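PDB 1IOO: ribonuclease S-F11 from Nicotiana alata, which cleaves RNA as a T2-family ribonuclease of the style and is associated with gametophytic self-incompatibility, in which self pollen is rejected. Local coordinates for residues W35-V39 against K40-H44; P50-S53 against Y54-G57; D139-K142 against T143-E147; C169-P172 against N173-M177. All blocks are in the same frame, centred on the assembly; numbering follows the deposited sequence.

Contact 1. Residues W35-V39 against K40-H44; sequences WPDNV and KTRLH
Lys-40 begins the return half of a loop that follows strand 30-37, and its side chain lies alongside that of Asn-38, both pointing the same way. Its chain bends at the last torsion (chi4 -65°), which brings NZ to 3.8 Å from CG of Asn-38. A water accepts a weak bond from this NZ and donates to Asn-38 OD1. Arg-42 starts out away from the strand, but bends at chi2 and chi3 fold its guanidinium back so that one face meets Asp-37 and its edge meets Asn-38 O. NH1 donates to the backbone O of Asn-38 at 2.6 Å, nearly in line with the carbonyl. The same NH1 makes a salt bridge with OD1 of Asp-37 at 2.8 Å. The carboxylate and guanidinium planes are 66° apart, so this is not a flat two-pronged pair. Leu-43 N then donates to Asp-37 OD1 at 2.9 Å from above the carboxylate plane. Its CD2 packs 3.8 Å from Asn-38 ND2. Two waters join Leu-43 O to Pro-36 O and to Asp-37 OD2. Pro-36, at this strand end, packs on the proton acceptor His-91. With an alanine at Asp-37, the N-H groups of Asn-38 and Leu-43 would probably lose this acceptor and Arg-42 its salt-bridge partner. One carboxylate oxygen thus ties the two arms of the loop together, and the nearby arginine would be expected to stabilise its negative charge.

Contact 2. Residues P50-S53 against Y54-G57; sequences PTYS and YFTG
An aromatic cluster of Tyr-52, Tyr-54 and Phe-55 lies on the loop that leads into helix 57-66. Tyr-52 is its centre. Its CG lies anti to the backbone N (chi1 -177°), which carries the ring forward along the chain to meet both later rings. The Tyr-52 edge points at the face of Tyr-54 in a T-shaped pair, with centroids 5.5 Å apart and planes at 90°. CE2 of Tyr-52 does the touching, 4.0 Å from Tyr-54 CD2 and offset toward the rim of that ring. The same CE2 also rests near Tyr-54 CA. Farther out, Tyr-52 OH comes to 3.4 Å from Phe-55 CD1. Here the rings are nearly perpendicular but meet obliquely, with centroids 5.9 Å apart. Ser-53 O lies over one face of the Phe-55 ring. No hydrogen bond joins the two halves of this stretch. The hydroxyls are held from outside instead: Tyr-52 OH bonds Gln-81 and Tyr-54 OH bonds Lys-85. Phe-55 also meets Phe-105 edge to face. The arrangement is that of an irregular loop fastened by aromatic side chains, here against helices 82-92 and 101-113 of the RNase T2 fold.

Contact 3. Residues D139-K142 against T143-E147; sequences DAIK and TVSQE
Thr-143 lays its OG1 and CG2 over the carbonyls of the preceding helical turn. OG1 sits between its own backbone N and carbonyl carbon (chi1 63°), and from there it donates to Ala-140 O at 2.6 Å. The donor is tilted 15° from the carbonyl plane. Thr-143 N reaches the same oxygen at 3.3 Å from well above that plane, so Ala-140 O is gripped twice by one residue. The methyl CG2 rests 3.4 Å from Asp-139 O. Ile-141 O also has two donors. Ser-145 N meets it in the carbonyl plane, and Val-144 N comes from above it. The CG2 methyl of Val-144 lies close to this oxygen too. The Ser-145 hydroxyl packs against the backbone of Lys-142, OG to CA 3.2 Å, and donates forward to Glu-147 O at 2.6 Å. Lys-142 runs out fully extended past the end of the helix. Its CE comes within 3.3 Å of Gln-146 O, while its amine bonds Asn-148. Gln-146 turns to positive phi (70°) and ends the helix, its N still bonded to Lys-142 O at 2.9 Å. A water donates to both Lys-142 O and Gln-146 O. Ile-141 and Ser-145 pack on strand 162-170, while Ala-140, Thr-143 and Val-144 pack on helix 117-123. The chemistry is that of a helix running out: carbonyls near its end take side-chain hydroxyl, extra backbone and water donors, and the serine hydroxyl ties the helix end to the chain beyond it.

Contact 4. Residues C169-P172 against N173-M177; sequences CFTP and NADSM
Matching first torsions, -59° in Phe-170 and -60° in Met-177, set each CG anti to its carbonyl carbon, and the two side chains lie side by side, pointing the same way. The bend at chi2 of Met-177 then brings SD to 3.5 Å from Phe-170 CE2. This is a Met-aromatic contact that approaches the ring obliquely, with SD 4.2 Å from the ring centroid. With an alanine at Phe-170 the ring beside Met-177 SD is gone, and the sulfur would probably lose its aromatic partner and a gap open toward Leu-7 and Leu-111. The backbones form an antiparallel non-hydrogen-bonded pair at these residues. Next to it, Thr-171 N donates to Ser-176 O at 2.9 Å. A type I turn from Thr-171 to Ala-174 begins the reversal of the chain, closed by Ala-174 N to Thr-171 O at 2.7 Å. Asn-173 OD1 accepts from Asp-175 N in an Asx turn, although the placing of this OD1 is doubtful. Thr-171 OG1 faces the side chains of Asn-173 and Asp-175. Cys-169 is joined to Cys-180 by a disulfide. The hairpin joins strand 162-170 to strand 177-178. Phe-170 packs on strand 4-10 and on helix 101-113, and Ala-174 meets Leu-107 of that helix.

The four contacts follow one another along the chain of a single RNase T2 fold. Contacts 1 and 4 both reach the same antiparallel sheet, with centres 14 Å apart and nearest atoms about 7 Å apart. Contacts 3 and 4 touch directly: Met-177 CG lies 3.4 Å from Ser-145 O, and Glu-147 also packs on Met-177. Contact 2 stands off to one side, its centre 33 Å from that of contact 3. Contact 1 is near the active site, with the Pro-36 side chain about 4 Å from that of the proton acceptor His-91. In contact 2, the Tyr-52 side chain is about 6 Å from that of Gln-69, a probable RNA-binding residue. Contact 3 lies away from these sites.

Contact 1. Residues W35-V39 against K40-H44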
loop_
_atom_site.group_PDB
_atom_site.type_symbol
_atom_site.label_atom_id
_atom_site.label_comp_id
_atom_site.label_asym_id
_atom_site.label_seq_id
_atom_site.Cartn_x
_atom_site.Cartn_y
_atom_site.Cartn_z
ATOM N N TRP A 35 6.921 -3.633 0.719
ATOM C CA TRP A 35 8.246 -3.319 1.243
ATOM C C TRP A 35 8.844 -4.355 2.185
ATOM O O TRP A 35 8.332 -4.595 3.281
ATOM C CB TRP A 35 8.204 -1.971 1.982
ATOM C CG TRP A 35 7.611 -0.842 1.192
ATOM C CD1 TRP A 35 7.521 -0.747 -0.165
ATOM C CD2 TRP A 35 7.057 0.370 1.715
ATOM N NE1 TRP A 35 6.946 0.451 -0.522
ATOM C CE2 TRP A 35 6.650 1.154 0.614
ATOM C CE3 TRP A 35 6.864 0.871 3.008
ATOM C CZ2 TRP A 35 6.060 2.414 0.767
ATOM C CZ3 TRP A 35 6.276 2.127 3.159
ATOM C CH2 TRP A 35 5.883 2.879 2.044
ATOM N N PRO A 36 9.947 -4.992 1.762
ATOM C CA PRO A 36 10.579 -5.951 2.665
ATOM C C PRO A 36 11.218 -5.027 3.697
ATOM O O PRO A 36 11.739 -3.971 3.327
ATOM C CB PRO A 36 11.643 -6.609 1.787
ATOM C CG PRO A 36 11.089 -6.487 0.411
ATOM C CD PRO A 36 10.508 -5.095 0.404
ATOM N N ASP A 37 11.182 -5.372 4.976
ATOM C CA ASP A 37 11.740 -4.437 5.937
ATOM C C ASP A 37 12.185 -5.097 7.221
ATOM O O ASP A 37 12.042 -6.306 7.425
ATOM C CB ASP A 37 10.695 -3.365 6.280
ATOM C CG ASP A 37 11.277 -1.962 6.328
ATOM O OD1 ASP A 37 12.455 -1.811 6.711
ATOM O OD2 ASP A 37 10.545 -1.004 5.993
ATOM N N ASN A 38 12.758 -4.258 8.075
ATOM C CA ASN A 38 13.197 -4.621 9.405
ATOM C C ASN A 38 12.608 -3.629 10.397
ATOM O O ASN A 38 12.342 -2.481 10.039
ATOM C CB ASN A 38 14.725 -4.580 9.498
ATOM C CG ASN A 38 15.395 -5.602 8.605
ATOM O OD1 ASN A 38 15.064 -6.788 8.637
ATOM N ND2 ASN A 38 16.353 -5.147 7.805
ATOM N N VAL A 39 12.385 -4.061 11.630
ATOM C CA VAL A 39 11.810 -3.180 12.636
ATOM C C VAL A 39 12.775 -2.054 13.001
ATOM O O VAL A 39 12.379 -0.892 13.103
ATOM C CB VAL A 39 11.444 -3.962 13.914
ATOM C CG1 VAL A 39 10.743 -3.043 14.905
ATOM C CG2 VAL A 39 10.551 -5.140 13.557
ATOM N N LYS A 40 14.044 -2.407 13.181
ATOM C CA LYS A 40 15.078 -1.446 13.552
ATOM C C LYS A 40 15.160 -0.287 12.561
ATOM O O LYS A 40 14.482 0.727 12.721
ATOM C CB LYS A 40 16.439 -2.146 13.643
ATOM C CG LYS A 40 16.779 -3.017 12.441
ATOM C CD LYS A 40 18.181 -3.590 12.552
ATOM C CE LYS A 40 18.441 -4.631 11.473
ATOM N NZ LYS A 40 17.572 -5.829 11.650
ATOM N N THR A 41 16.003 -0.439 11.545
ATOM C CA THR A 41 16.190 0.600 10.543
ATOM C C THR A 41 15.502 0.232 9.234
ATOM O O THR A 41 15.343 -0.945 8.913
ATOM C CB THR A 41 17.694 0.844 10.284
ATOM O OG1 THR A 41 17.855 1.878 9.307
ATOM C CG2 THR A 41 18.364 -0.428 9.794
ATOM N N ARG A 42 15.097 1.246 8.478
ATOM C CA ARG A 42 14.414 1.025 7.212
ATOM C C ARG A 42 15.331 0.384 6.179
ATOM O O ARG A 42 16.470 0.810 5.985
ATOM C CB ARG A 42 13.851 2.344 6.680
ATOM C CG ARG A 42 12.623 2.821 7.446
ATOM C CD ARG A 42 11.421 1.918 7.176
ATOM N NE ARG A 42 10.770 1.450 8.399
ATOM C CZ ARG A 42 11.248 0.490 9.188
ATOM N NH1 ARG A 42 12.386 -0.113 8.888
ATOM N NH2 ARG A 42 10.582 0.132 10.277
ATOM N N LEU A 43 14.824 -0.659 5.533
ATOM C CA LEU A 43 15.558 -1.374 4.499
ATOM C C LEU A 43 15.154 -0.864 3.119
ATOM O O LEU A 43 13.966 -0.802 2.805
ATOM C CB LEU A 43 15.251 -2.866 4.613
ATOM C CG LEU A 43 16.044 -3.846 3.758
ATOM C CD1 LEU A 43 17.536 -3.661 4.017
ATOM C CD2 LEU A 43 15.603 -5.264 4.087
ATOM N N HIS A 44 16.134 -0.486 2.302
ATOM C CA HIS A 44 15.841 0.040 0.969
ATOM C C HIS A 44 17.089 0.090 0.095
ATOM O O HIS A 44 18.212 0.082 0.597
ATOM C CB HIS A 44 15.243 1.447 1.088
ATOM C CG HIS A 44 16.163 2.445 1.723
ATOM N ND1 HIS A 44 17.035 3.223 0.994
ATOM C CD2 HIS A 44 16.365 2.770 3.022
ATOM C CE1 HIS A 44 17.736 3.984 1.816
ATOM N NE2 HIS A 44 17.349 3.728 3.053
HETATM O O HOH W 1 12.420 -2.392 1.249
HETATM O O HOH W 2 11.650 0.167 3.566
HETATM O O HOH W 3 17.005 -8.268 9.527
#

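Contact 2. Residues P50-S53 against Y54-G57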
loop_
_atom_site.group_PDB
_atom_site.type_symbol
_atom_site.label_atom_id
_atom_site.label_comp_id
_atom_site.label_asym_id
_atom_site.label_seq_id
_atom_site.Cartn_x
_atom_site.Cartn_y
_atom_site.Cartn_z
ATOM N N PRO A 50 18.431 -4.695 -9.107
ATOM C CA PRO A 50 17.817 -5.645 -10.039
ATOM C C PRO A 50 17.329 -5.001 -11.335
ATOM O O PRO A 50 16.668 -3.963 -11.314
ATOM C CB PRO A 50 16.674 -6.218 -9.220
ATOM C CG PRO A 50 16.208 -5.008 -8.459
ATOM C CD PRO A 50 17.502 -4.362 -8.010
ATOM N N THR A 51 17.650 -5.627 -12.463
ATOM C CA THR A 51 17.213 -5.113 -13.753
ATOM C C THR A 51 15.702 -5.217 -13.885
ATOM O O THR A 51 15.107 -6.232 -13.529
ATOM C CB THR A 51 17.865 -5.867 -14.933
ATOM O OG1 THR A 51 17.744 -7.282 -14.733
ATOM C CG2 THR A 51 19.327 -5.479 -15.069
ATOM N N TYR A 52 15.082 -4.151 -14.378
ATOM C CA TYR A 52 13.638 -4.132 -14.543
ATOM C C TYR A 52 13.251 -4.368 -15.991
ATOM O O TYR A 52 13.773 -3.720 -16.897
ATOM C CB TYR A 52 13.065 -2.783 -14.098
ATOM C CG TYR A 52 11.548 -2.691 -14.179
ATOM C CD1 TYR A 52 10.742 -3.156 -13.137
ATOM C CD2 TYR A 52 10.922 -2.152 -15.302
ATOM C CE1 TYR A 52 9.353 -3.081 -13.213
ATOM C CE2 TYR A 52 9.536 -2.075 -15.387
ATOM C CZ TYR A 52 8.761 -2.539 -14.341
ATOM O OH TYR A 52 7.393 -2.462 -14.421
ATOM N N SER A 53 12.351 -5.322 -16.200
ATOM C CA SER A 53 11.822 -5.619 -17.518
ATOM C C SER A 53 10.399 -5.100 -17.617
ATOM O O SER A 53 9.620 -5.249 -16.681
ATOM C CB SER A 53 11.839 -7.126 -17.768
ATOM O OG SER A 53 13.161 -7.622 -17.679
ATOM N N TYR A 54 10.061 -4.471 -18.735
ATOM C CA TYR A 54 8.734 -3.903 -18.884
ATOM C C TYR A 54 7.669 -4.978 -19.062
ATOM O O TYR A 54 7.794 -5.869 -19.902
ATOM C CB TYR A 54 8.731 -2.883 -20.030
ATOM C CG TYR A 54 9.681 -1.735 -19.749
ATOM C CD1 TYR A 54 11.046 -1.845 -20.031
ATOM C CD2 TYR A 54 9.234 -0.571 -19.124
ATOM C CE1 TYR A 54 11.943 -0.823 -19.694
ATOM C CE2 TYR A 54 10.122 0.454 -18.780
ATOM C CZ TYR A 54 11.472 0.319 -19.068
ATOM O OH TYR A 54 12.352 1.321 -18.721
ATOM N N PHE A 55 6.627 -4.893 -18.242
ATOM C CA PHE A 55 5.522 -5.842 -18.287
ATOM C C PHE A 55 4.638 -5.620 -19.512
ATOM O O PHE A 55 4.549 -4.514 -20.050
ATOM C CB PHE A 55 4.649 -5.712 -17.035
ATOM C CG PHE A 55 5.306 -6.209 -15.771
ATOM C CD1 PHE A 55 5.574 -5.334 -14.718
ATOM C CD2 PHE A 55 5.619 -7.558 -15.617
ATOM C CE1 PHE A 55 6.140 -5.793 -13.526
ATOM C CE2 PHE A 55 6.186 -8.026 -14.430
ATOM C CZ PHE A 55 6.444 -7.142 -13.382
ATOM N N THR A 56 3.986 -6.693 -19.944
ATOM C CA THR A 56 3.073 -6.645 -21.076
ATOM C C THR A 56 1.868 -7.534 -20.820
ATOM O O THR A 56 1.812 -8.244 -19.817
ATOM C CB THR A 56 3.735 -7.144 -22.387
ATOM O OG1 THR A 56 4.141 -8.512 -22.229
ATOM C CG2 THR A 56 4.943 -6.293 -22.742
ATOM N N GLY A 57 0.893 -7.466 -21.720
ATOM C CA GLY A 57 -0.287 -8.310 -21.616
ATOM C C GLY A 57 -1.100 -8.315 -20.336
ATOM O O GLY A 57 -1.465 -7.263 -19.811
#

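Contact 3. Residues D139-K142 against T143-E147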
loop_
_atom_site.group_PDB
_atom_site.type_symbol
_atom_site.label_atom_id
_atom_site.label_comp_id
_atom_site.label_asym_id
_atom_site.label_seq_id
_atom_site.Cartn_x
_atom_site.Cartn_y
_atom_site.Cartn_z
ATOM N N ASP A 139 -9.146 -1.330 14.707
ATOM C CA ASP A 139 -9.862 -2.549 15.080
ATOM C C ASP A 139 -10.509 -3.226 13.868
ATOM O O ASP A 139 -10.441 -4.446 13.720
ATOM C CB ASP A 139 -10.937 -2.246 16.128
ATOM C CG ASP A 139 -10.357 -1.962 17.506
ATOM O OD1 ASP A 139 -9.154 -2.229 17.724
ATOM O OD2 ASP A 139 -11.114 -1.487 18.382
ATOM N N ALA A 140 -11.143 -2.434 13.010
ATOM C CA ALA A 140 -11.799 -2.976 11.827
ATOM C C ALA A 140 -10.804 -3.700 10.918
ATOM O O ALA A 140 -11.055 -4.818 10.469
ATOM C CB ALA A 140 -12.498 -1.854 11.065
ATOM N N ILE A 141 -9.667 -3.065 10.655
ATOM C CA ILE A 141 -8.662 -3.663 9.785
ATOM C C ILE A 141 -8.041 -4.911 10.412
ATOM O O ILE A 141 -7.788 -5.896 9.723
ATOM C CB ILE A 141 -7.557 -2.635 9.444
ATOM C CG1 ILE A 141 -8.176 -1.432 8.716
ATOM C CG2 ILE A 141 -6.474 -3.277 8.589
ATOM C CD1 ILE A 141 -8.909 -1.780 7.412
ATOM N N LYS A 142 -7.821 -4.887 11.721
ATOM C CA LYS A 142 -7.192 -6.028 12.379
ATOM C C LYS A 142 -8.040 -7.293 12.269
ATOM O O LYS A 142 -7.527 -8.401 12.430
ATOM C CB LYS A 142 -6.885 -5.722 13.846
ATOM C CG LYS A 142 -5.932 -6.740 14.466
ATOM C CD LYS A 142 -5.480 -6.315 15.849
ATOM C CE LYS A 142 -4.509 -7.332 16.439
ATOM N NZ LYS A 142 -4.051 -6.878 17.778
ATOM N N THR A 143 -9.331 -7.144 11.995
ATOM C CA THR A 143 -10.180 -8.326 11.858
ATOM C C THR A 143 -9.756 -9.173 10.667
ATOM O O THR A 143 -10.049 -10.370 10.613
ATOM C CB THR A 143 -11.686 -7.991 11.712
ATOM O OG1 THR A 143 -11.917 -7.237 10.514
ATOM C CG2 THR A 143 -12.173 -7.220 12.925
ATOM N N VAL A 144 -9.060 -8.558 9.712
ATOM C CA VAL A 144 -8.600 -9.286 8.535
ATOM C C VAL A 144 -7.076 -9.382 8.491
ATOM O O VAL A 144 -6.525 -10.314 7.900
ATOM C CB VAL A 144 -9.126 -8.659 7.216
ATOM C CG1 VAL A 144 -10.643 -8.777 7.156
ATOM C CG2 VAL A 144 -8.697 -7.210 7.107
ATOM N N SER A 145 -6.386 -8.426 9.108
ATOM C CA SER A 145 -4.926 -8.480 9.133
ATOM C C SER A 145 -4.437 -9.457 10.203
ATOM O O SER A 145 -3.303 -9.936 10.143
ATOM C CB SER A 145 -4.317 -7.085 9.361
ATOM O OG SER A 145 -4.609 -6.575 10.649
ATOM N N GLN A 146 -5.316 -9.767 11.158
ATOM C CA GLN A 146 -5.013 -10.693 12.264
ATOM C C GLN A 146 -4.010 -10.078 13.220
ATOM O O GLN A 146 -4.268 -9.945 14.419
ATOM C CB GLN A 146 -4.499 -12.034 11.727
ATOM C CG GLN A 146 -5.583 -12.840 11.028
ATOM C CD GLN A 146 -5.126 -14.215 10.577
ATOM O OE1 GLN A 146 -4.188 -14.795 11.129
ATOM N NE2 GLN A 146 -5.813 -14.758 9.577
ATOM N N GLU A 147 -2.843 -9.736 12.692
ATOM C CA GLU A 147 -1.852 -9.042 13.475
ATOM C C GLU A 147 -2.037 -7.542 13.290
ATOM O O GLU A 147 -2.782 -7.115 12.407
ATOM C CB GLU A 147 -0.440 -9.485 13.077
ATOM C CG GLU A 147 -0.193 -10.991 13.282
ATOM C CD GLU A 147 -0.407 -11.463 14.722
ATOM O OE1 GLU A 147 -0.987 -12.558 14.901
ATOM O OE2 GLU A 147 0.011 -10.757 15.671
HETATM O O HOH W 4 -7.354 -10.232 15.055
#

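Contact 4. Residues C169-P172 against N173-M177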
loop_
_atom_site.group_PDB
_atom_site.type_symbol
_atom_site.label_atom_id
_atom_site.label_comp_id
_atom_site.label_asym_id
_atom_site.label_seq_id
_atom_site.Cartn_x
_atom_site.Cartn_y
_atom_site.Cartn_z
ATOM N N CYS A 169 1.226 -6.397 7.329
ATOM C CA CYS A 169 2.507 -7.094 7.307
ATOM C C CYS A 169 2.371 -8.605 7.280
ATOM O O CYS A 169 1.417 -9.183 7.800
ATOM C CB CYS A 169 3.352 -6.610 8.494
ATOM S SG CYS A 169 3.647 -4.824 8.281
ATOM N N PHE A 170 3.356 -9.229 6.643
ATOM C CA PHE A 170 3.422 -10.676 6.485
ATOM C C PHE A 170 4.827 -11.172 6.755
ATOM O O PHE A 170 5.781 -10.393 6.762
ATOM C CB PHE A 170 3.104 -11.075 5.037
ATOM C CG PHE A 170 1.752 -10.645 4.553
ATOM C CD1 PHE A 170 1.523 -9.342 4.126
ATOM C CD2 PHE A 170 0.703 -11.556 4.522
ATOM C CE1 PHE A 170 0.256 -8.955 3.674
ATOM C CE2 PHE A 170 -0.563 -11.179 4.075
ATOM C CZ PHE A 170 -0.785 -9.879 3.651
ATOM N N THR A 171 4.964 -12.471 6.982
ATOM C CA THR A 171 6.288 -13.036 7.135
ATOM C C THR A 171 7.013 -12.959 5.792
ATOM O O THR A 171 6.370 -12.817 4.754
ATOM C CB THR A 171 6.211 -14.497 7.607
ATOM O OG1 THR A 171 5.306 -15.226 6.769
ATOM C CG2 THR A 171 5.734 -14.555 9.054
ATOM N N PRO A 172 8.353 -13.028 5.789
ATOM C CA PRO A 172 9.126 -12.953 4.544
ATOM C C PRO A 172 8.633 -13.867 3.417
ATOM O O PRO A 172 8.687 -13.494 2.242
ATOM C CB PRO A 172 10.540 -13.278 5.007
ATOM C CG PRO A 172 10.578 -12.618 6.357
ATOM C CD PRO A 172 9.252 -13.063 6.958
ATOM N N ASN A 173 8.150 -15.055 3.773
ATOM C CA ASN A 173 7.654 -16.005 2.776
ATOM C C ASN A 173 6.193 -15.726 2.410
ATOM O O ASN A 173 5.621 -16.394 1.546
ATOM C CB ASN A 173 7.811 -17.448 3.284
ATOM C CG ASN A 173 7.184 -17.659 4.645
ATOM O OD1 ASN A 173 6.558 -16.755 5.194
ATOM N ND2 ASN A 173 7.345 -18.858 5.197
ATOM N N ALA A 174 5.598 -14.741 3.080
ATOM C CA ALA A 174 4.216 -14.323 2.827
ATOM C C ALA A 174 3.209 -15.436 3.118
ATOM O O ALA A 174 2.090 -15.414 2.607
ATOM C CB ALA A 174 4.067 -13.854 1.382
ATOM N N ASP A 175 3.591 -16.386 3.964
ATOM C CA ASP A 175 2.708 -17.504 4.287
ATOM C C ASP A 175 1.933 -17.254 5.581
ATOM O O ASP A 175 0.941 -17.933 5.860
ATOM C CB ASP A 175 3.527 -18.789 4.414
ATOM C CG ASP A 175 4.335 -18.837 5.693
ATOM O OD1 ASP A 175 4.749 -17.763 6.169
ATOM O OD2 ASP A 175 4.563 -19.947 6.219
ATOM N N SER A 176 2.385 -16.278 6.364
ATOM C CA SER A 176 1.734 -15.958 7.634
ATOM C C SER A 176 1.680 -14.451 7.873
ATOM O O SER A 176 2.386 -13.680 7.222
ATOM C CB SER A 176 2.486 -16.609 8.795
ATOM O OG SER A 176 2.616 -18.008 8.608
ATOM N N MET A 177 0.842 -14.039 8.819
ATOM C CA MET A 177 0.715 -12.630 9.161
ATOM C C MET A 177 1.820 -12.202 10.123
ATOM O O MET A 177 2.450 -13.034 10.780
ATOM C CB MET A 177 -0.649 -12.355 9.795
ATOM C CG MET A 177 -1.819 -12.695 8.892
ATOM S SD MET A 177 -1.699 -11.835 7.312
ATOM C CE MET A 177 -3.397 -11.762 6.837
#